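Local coordinates for protein CsuE (Acinetobacter baumannii, PDB 6FJY), which serves as the tip adhesion subunit of archaic chaperone-usher Csu pili, probably mediating the surface attachment that leads to biofilm formation, at residues S13-S16 and I17-M20. Residues are numbered along the deposited sequence; the frame is centred on the assembly and turned at random.
Sequences SVPS and IYLM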
loop_
_atom_site.group_PDB
_atom_site.type_symbol
_atom_site.label_atom_id
_atom_site.label_comp_id
_atom_site.label_asym_id
_atom_site.label_seq_id
_atom_site.Cartn_x
_atom_site.Cartn_y
_atom_site.Cartn_z
ATOM N N SER D 13 0.521 0.750 -8.931
ATOM C CA SER D 13 0.319 -0.022 -7.711
ATOM C C SER D 13 -1.157 -0.044 -7.342
ATOM O O SER D 13 -1.838 0.981 -7.423
ATOM C CB SER D 13 1.149 0.543 -6.554
ATOM O OG SER D 13 2.528 0.347 -6.797
ATOM N N VAL D 14 -1.643 -1.219 -6.944
ATOM C CA VAL D 14 -3.048 -1.408 -6.592
ATOM C C VAL D 14 -3.148 -2.386 -5.425
ATOM O O VAL D 14 -2.415 -3.386 -5.387
ATOM C CB VAL D 14 -3.873 -1.876 -7.806
ATOM C CG1 VAL D 14 -3.217 -3.051 -8.502
ATOM C CG2 VAL D 14 -5.313 -2.231 -7.394
ATOM N N PRO D 15 -4.007 -2.116 -4.438
ATOM C CA PRO D 15 -4.218 -3.084 -3.359
ATOM C C PRO D 15 -4.941 -4.316 -3.869
ATOM O O PRO D 15 -5.736 -4.254 -4.809
ATOM C CB PRO D 15 -5.075 -2.312 -2.350
ATOM C CG PRO D 15 -5.710 -1.235 -3.146
ATOM C CD PRO D 15 -4.688 -0.844 -4.167
ATOM N N SER D 16 -4.649 -5.447 -3.221
ATOM C CA SER D 16 -5.029 -6.748 -3.765
ATOM C C SER D 16 -6.542 -6.929 -3.786
ATOM O O SER D 16 -7.103 -7.391 -4.788
ATOM C CB SER D 16 -4.361 -7.856 -2.953
ATOM O OG SER D 16 -4.687 -9.128 -3.465
ATOM N N ILE D 17 -7.217 -6.561 -2.694
ATOM C CA ILE D 17 -8.652 -6.800 -2.586
ATOM C C ILE D 17 -9.420 -5.892 -3.538
ATOM O O ILE D 17 -10.382 -6.320 -4.186
ATOM C CB ILE D 17 -9.111 -6.612 -1.131
ATOM C CG1 ILE D 17 -8.300 -7.517 -0.203
ATOM C CG2 ILE D 17 -10.632 -6.859 -0.998
ATOM C CD1 ILE D 17 -8.447 -8.991 -0.502
ATOM N N TYR D 18 -9.016 -4.621 -3.622
ATOM C CA TYR D 18 -9.632 -3.701 -4.567
ATOM C C TYR D 18 -9.500 -4.229 -5.988
ATOM O O TYR D 18 -10.458 -4.191 -6.769
ATOM C CB TYR D 18 -8.989 -2.319 -4.422
ATOM C CG TYR D 18 -9.535 -1.236 -5.330
ATOM C CD1 TYR D 18 -9.177 -1.182 -6.673
ATOM C CD2 TYR D 18 -10.371 -0.239 -4.833
ATOM C CE1 TYR D 18 -9.654 -0.192 -7.506
ATOM C CE2 TYR D 18 -10.856 0.765 -5.662
ATOM C CZ TYR D 18 -10.492 0.781 -7.001
ATOM O OH TYR D 18 -10.958 1.765 -7.844
ATOM N N LEU D 19 -8.320 -4.749 -6.327
ATOM C CA LEU D 19 -8.092 -5.341 -7.638
ATOM C C LEU D 19 -9.091 -6.449 -7.948
ATOM O O LEU D 19 -9.491 -6.620 -9.103
ATOM C CB LEU D 19 -6.665 -5.882 -7.702
ATOM C CG LEU D 19 -6.238 -6.634 -8.953
ATOM C CD1 LEU D 19 -6.476 -5.751 -10.176
ATOM C CD2 LEU D 19 -4.774 -7.012 -8.847
ATOM N N MET D 20 -9.493 -7.219 -6.941
ATOM C CA MET D 20 -10.379 -8.355 -7.178
ATOM C C MET D 20 -11.825 -7.911 -7.356
ATOM O O MET D 20 -12.521 -8.399 -8.252
ATOM C CB MET D 20 -10.270 -9.350 -6.021
ATOM C CG MET D 20 -10.748 -10.753 -6.347
ATOM S SD MET D 20 -11.927 -11.371 -5.144
ATOM C CE MET D 20 -13.281 -10.240 -5.434
#
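A strand-to-helix junction close in space to the centre of the elongated, two-domain CsuE chain, where strand 9-15 of an Ig-like beta-sandwich gives way to the short helix 16-21, brings Pro15 against Tyr18 and Leu19. Pro15 occupies the N-cap position; its backbone is still extended (psi 150°), and from Ser16 onward the backbone is helical. The carbonyl of Pro15 opens the helix, accepting a hydrogen bond from Leu19 N to Pro15 O of 3.0 Å that is nearly straight at the hydrogen (159°), with the donor a little off the carbonyl plane. The following i to i+4 bond, Met20 N to Ser16 O at 3.2 Å, is weak and bent.

Apolar side-chain contacts lie on the strand side of the helix. The ring of Pro15 and the side chain of Tyr18 run alongside each other in the same direction, with Pro15 CG 3.7 Å from Tyr18 CB. Val14 reaches forward with one branch: CG2, lying anti to the backbone N, meets Leu19 CB at 3.9 Å, the two side chains crossing at about a right angle. The same methyl lies 4.1 Å from Tyr18 CD1, so a single branch bridges two consecutive helix residues.

The junction is tied to strand 167-184, which runs parallel to strand 9-15: Val14 makes backbone hydrogen bonds with Thr176 and Leu178, while Asp180 OD2 accepts from Ile17 N, an amide of the first turn. Trp6 and Leu4 of the CsuC chaperone chain pack on Pro15 and Tyr18 respectively, placing this turn at the chaperone interface. Leu19 CB lies against two carbonyl oxygens, 3.4 Å from Pro15 O and 3.3 Å from Ser16 O.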